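Local coordinates for protein ATP-dependent kinase YFH7 (Saccharomyces cerevisiae, PDB 2GA8) that acts as an ATP-dependent kinase of the P-loop type and could be involved in endoplasmic reticulum membrane assembly, at residues 23-29 / 260-266. Coordinates in Å, arbitrary orientation, origin at the centre of the assembly. Numbering follows the deposited sequence.
Sequences YRVCVIL and TRIVILE
Val27 and Ile264 pair at the apolar centre, CA atoms 4.7 Å apart, Val27 CB 4.3 Å from Ile264 CG1. On the same sheet face Val25 CG2 meets Ile262 CG1 at 3.6 Å, packed against helix 4-17, Ile262 on Val11 and Leu15, Val25 on Leu15; the opposite face carries Cys26, Ile28, Val263 and Leu265, with Cys26 CB 4.2 Å from Leu265 CD1. Strands 25-29 and 262-266 are extended and parallel, axes 4.7 Å apart at 18°, in register Val25-Ile262 to Leu29-Glu266. The backbone hydrogen-bond ladder runs Val25 N to Arg261 O (2.9 Å), Val263 N to Val25 O (3.0 Å), Val27 N to Val263 O (2.9 Å), Leu265 N to Val27 O (2.7 Å) and Leu29 N to Leu265 O (2.8 Å). These are inner strands of the five-stranded parallel sheet of a P-loop kinase; strand 25-30 leads into the Walker A loop, the probable ATP-binding site, and Glu266 touches Lys37 there. At the N-terminal end of the pair, just before the strands begin, Arg24 (chi1 p, chi2 t) donates from NE (2.9 Å) and NH2 (3.0 Å) to Thr260 O, its NH1 reaching Thr205. Arg261, m at chi1 to chi3, folds back so that NE hydrogen-bonds Tyr23 O (2.6 Å) and its guanidinium stacks on the Tyr23 ring (chi1 t), centres 4.3 Å apart, planes at 11°, a cation-pi contact; Tyr23 OH is hydrogen-bonded to Lys258 O and Ser231 N.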
ATOM      1  N   TYR A  23      -1.925  -7.485 -16.062  1.00 13.22           N
ATOM      2  CA  TYR A  23      -3.324  -7.224 -15.760  1.00 13.57           C
ATOM      3  C   TYR A  23      -3.476  -5.863 -15.092  1.00 13.19           C
ATOM      4  O   TYR A  23      -4.478  -5.167 -15.276  1.00 14.08           O
ATOM      5  CB  TYR A  23      -3.887  -8.292 -14.830  1.00 11.46           C
ATOM      6  CG  TYR A  23      -5.383  -8.170 -14.676  1.00 12.19           C
ATOM      7  CD1 TYR A  23      -6.231  -8.512 -15.725  1.00 11.38           C
ATOM      8  CD2 TYR A  23      -5.949  -7.674 -13.502  1.00 10.59           C
ATOM      9  CE1 TYR A  23      -7.600  -8.366 -15.613  1.00 11.53           C
ATOM     10  CE2 TYR A  23      -7.327  -7.522 -13.378  1.00 11.94           C
ATOM     11  CZ  TYR A  23      -8.143  -7.872 -14.442  1.00 11.66           C
ATOM     12  OH  TYR A  23      -9.501  -7.732 -14.329  1.00 11.65           O
ATOM     13  N   ARG A  24      -2.485  -5.491 -14.292  1.00 14.58           N
ATOM     14  CA  ARG A  24      -2.530  -4.208 -13.618  1.00 15.37           C
ATOM     15  C   ARG A  24      -1.150  -3.586 -13.507  1.00 16.02           C
ATOM     16  O   ARG A  24      -0.132  -4.278 -13.562  1.00 16.18           O
ATOM     17  CB  ARG A  24      -3.180  -4.355 -12.229  1.00 17.91           C
ATOM     18  CG  ARG A  24      -2.793  -5.615 -11.477  1.00 18.01           C
ATOM     19  CD  ARG A  24      -3.407  -5.687 -10.081  1.00 19.42           C
ATOM     20  NE  ARG A  24      -4.867  -5.633 -10.084  1.00 17.39           N
ATOM     21  CZ  ARG A  24      -5.651  -6.381  -9.312  1.00 13.76           C
ATOM     22  NH1 ARG A  24      -5.127  -7.258  -8.469  1.00 15.50           N
ATOM     23  NH2 ARG A  24      -6.967  -6.232  -9.361  1.00 14.18           N
ATOM     24  N   VAL A  25      -1.113  -2.266 -13.393  1.00 14.37           N
ATOM     25  CA  VAL A  25       0.156  -1.575 -13.260  1.00 14.56           C
ATOM     26  C   VAL A  25       0.212  -1.014 -11.851  1.00 13.28           C
ATOM     27  O   VAL A  25      -0.817  -0.689 -11.263  1.00 12.51           O
ATOM     28  CB  VAL A  25       0.291  -0.440 -14.288  1.00 17.57           C
ATOM     29  CG1 VAL A  25       0.233  -1.020 -15.700  1.00 20.52           C
ATOM     30  CG2 VAL A  25      -0.799   0.583 -14.083  1.00 19.51           C
ATOM     31  N   CYS A  26       1.412  -0.928 -11.302  1.00 11.26           N
ATOM     32  CA  CYS A  26       1.574  -0.420  -9.950  1.00 12.74           C
ATOM     33  C   CYS A  26       2.346   0.879  -9.943  1.00 11.46           C
ATOM     34  O   CYS A  26       3.197   1.119 -10.796  1.00 11.51           O
ATOM     35  CB  CYS A  26       2.310  -1.439  -9.075  1.00 13.58           C
ATOM     36  SG  CYS A  26       1.367  -2.953  -8.727  1.00 16.65           S
ATOM     37  N   VAL A  27       2.033   1.716  -8.966  1.00 12.07           N
ATOM     38  CA  VAL A  27       2.718   2.983  -8.808  1.00 13.05           C
ATOM     39  C   VAL A  27       3.168   3.064  -7.364  1.00 12.65           C
ATOM     40  O   VAL A  27       2.383   2.817  -6.449  1.00 11.70           O
ATOM     41  CB  VAL A  27       1.795   4.180  -9.091  1.00 14.02           C
ATOM     42  CG1 VAL A  27       2.562   5.487  -8.868  1.00 15.60           C
ATOM     43  CG2 VAL A  27       1.258   4.106 -10.517  1.00 15.89           C
ATOM     44  N   ILE A  28       4.445   3.364  -7.170  1.00 12.26           N
ATOM     45  CA  ILE A  28       4.999   3.531  -5.835  1.00 12.66           C
ATOM     46  C   ILE A  28       5.208   5.026  -5.643  1.00 12.84           C
ATOM     47  O   ILE A  28       5.788   5.692  -6.502  1.00 12.66           O
ATOM     48  CB  ILE A  28       6.369   2.826  -5.667  1.00 13.31           C
ATOM     49  CG1 ILE A  28       6.163   1.321  -5.452  1.00 14.33           C
ATOM     50  CG2 ILE A  28       7.124   3.432  -4.466  1.00 13.38           C
ATOM     51  CD1 ILE A  28       7.466   0.524  -5.394  1.00 14.60           C
ATOM     52  N   LEU A  29       4.702   5.552  -4.532  1.00 11.12           N
ATOM     53  CA  LEU A  29       4.862   6.963  -4.218  1.00 11.13           C
ATOM     54  C   LEU A  29       5.426   7.028  -2.802  1.00 10.38           C
ATOM     55  O   LEU A  29       4.758   6.640  -1.841  1.00 12.27           O
ATOM     56  CB  LEU A  29       3.516   7.694  -4.276  1.00 11.82           C
ATOM     57  CG  LEU A  29       3.567   9.169  -3.864  1.00 12.91           C
ATOM     58  CD1 LEU A  29       4.556   9.921  -4.753  1.00 17.37           C
ATOM     59  CD2 LEU A  29       2.168   9.782  -3.971  1.00 17.32           C
ATOM     60  N   THR A 260      -9.852  -3.192 -10.628  1.00 13.32           N
ATOM     61  CA  THR A 260      -8.691  -2.367 -10.317  1.00 11.87           C
ATOM     62  C   THR A 260      -7.531  -2.740 -11.239  1.00 12.00           C
ATOM     63  O   THR A 260      -6.938  -3.811 -11.099  1.00 13.01           O
ATOM     64  CB  THR A 260      -8.244  -2.567  -8.862  1.00 12.04           C
ATOM     65  OG1 THR A 260      -9.377  -2.449  -7.987  1.00 10.73           O
ATOM     66  CG2 THR A 260      -7.211  -1.522  -8.488  1.00 10.26           C
ATOM     67  N   ARG A 261      -7.205  -1.849 -12.173  1.00  8.99           N
ATOM     68  CA  ARG A 261      -6.122  -2.102 -13.117  1.00  9.65           C
ATOM     69  C   ARG A 261      -4.900  -1.231 -12.824  1.00  9.04           C
ATOM     70  O   ARG A 261      -3.857  -1.367 -13.460  1.00 10.01           O
ATOM     71  CB  ARG A 261      -6.620  -1.862 -14.544  1.00 12.02           C
ATOM     72  CG  ARG A 261      -7.882  -2.649 -14.889  1.00 11.98           C
ATOM     73  CD  ARG A 261      -7.647  -4.164 -14.868  1.00 11.95           C
ATOM     74  NE  ARG A 261      -6.951  -4.637 -16.065  1.00 12.98           N
ATOM     75  CZ  ARG A 261      -7.531  -4.809 -17.253  1.00 13.23           C
ATOM     76  NH1 ARG A 261      -8.828  -4.560 -17.407  1.00 12.65           N
ATOM     77  NH2 ARG A 261      -6.810  -5.204 -18.295  1.00 15.62           N
ATOM     78  N   ILE A 262      -5.052  -0.331 -11.859  1.00 10.52           N
ATOM     79  CA  ILE A 262      -3.986   0.568 -11.446  1.00 11.42           C
ATOM     80  C   ILE A 262      -4.004   0.607  -9.921  1.00 11.80           C
ATOM     81  O   ILE A 262      -5.032   0.910  -9.316  1.00 10.08           O
ATOM     82  CB  ILE A 262      -4.216   1.997 -11.997  1.00 11.46           C
ATOM     83  CG1 ILE A 262      -4.078   1.993 -13.518  1.00 11.92           C
ATOM     84  CG2 ILE A 262      -3.229   2.974 -11.374  1.00 11.51           C
ATOM     85  CD1 ILE A 262      -4.583   3.252 -14.175  1.00 15.95           C
ATOM     86  N   VAL A 263      -2.877   0.270  -9.303  1.00 10.97           N
ATOM     87  CA  VAL A 263      -2.778   0.273  -7.850  1.00 10.84           C
ATOM     88  C   VAL A 263      -1.708   1.280  -7.474  1.00 10.82           C
ATOM     89  O   VAL A 263      -0.557   1.176  -7.906  1.00 10.14           O
ATOM     90  CB  VAL A 263      -2.391  -1.123  -7.292  1.00 10.86           C
ATOM     91  CG1 VAL A 263      -2.266  -1.065  -5.771  1.00 12.36           C
ATOM     92  CG2 VAL A 263      -3.433  -2.145  -7.691  1.00 12.72           C
ATOM     93  N   ILE A 264      -2.103   2.272  -6.684  1.00 10.39           N
ATOM     94  CA  ILE A 264      -1.190   3.317  -6.258  1.00 11.16           C
ATOM     95  C   ILE A 264      -0.828   3.078  -4.797  1.00 10.14           C
ATOM     96  O   ILE A 264      -1.655   3.250  -3.915  1.00 12.10           O
ATOM     97  CB  ILE A 264      -1.852   4.703  -6.415  1.00 11.84           C
ATOM     98  CG1 ILE A 264      -2.221   4.928  -7.884  1.00 12.90           C
ATOM     99  CG2 ILE A 264      -0.907   5.793  -5.926  1.00 15.87           C
ATOM    100  CD1 ILE A 264      -3.285   6.007  -8.091  1.00 16.04           C
ATOM    101  N   LEU A 265       0.410   2.662  -4.558  1.00 10.10           N
ATOM    102  CA  LEU A 265       0.871   2.394  -3.206  1.00 11.27           C
ATOM    103  C   LEU A 265       1.680   3.584  -2.727  1.00 11.68           C
ATOM    104  O   LEU A 265       2.618   4.006  -3.399  1.00 11.82           O
ATOM    105  CB  LEU A 265       1.739   1.133  -3.181  1.00 12.49           C
ATOM    106  CG  LEU A 265       1.050  -0.138  -3.690  1.00 15.03           C
ATOM    107  CD1 LEU A 265       1.368  -0.340  -5.162  1.00 15.16           C
ATOM    108  CD2 LEU A 265       1.527  -1.334  -2.885  1.00 16.43           C
ATOM    109  N   GLU A 266       1.302   4.139  -1.579  1.00 10.92           N
ATOM    110  CA  GLU A 266       2.018   5.290  -1.036  1.00 11.60           C
ATOM    111  C   GLU A 266       2.449   4.981   0.383  1.00 10.27           C
ATOM    112  O   GLU A 266       1.711   4.357   1.145  1.00  9.66           O
ATOM    113  CB  GLU A 266       1.129   6.541  -1.060  1.00 14.21           C
ATOM    114  CG  GLU A 266      -0.181   6.391  -0.303  1.00 15.91           C
ATOM    115  CD  GLU A 266      -0.142   6.976   1.100  1.00 19.35           C
ATOM    116  OE1 GLU A 266       0.959   7.282   1.608  1.00 16.28           O
ATOM    117  OE2 GLU A 266      -1.227   7.114   1.703  1.00 19.89           O
TER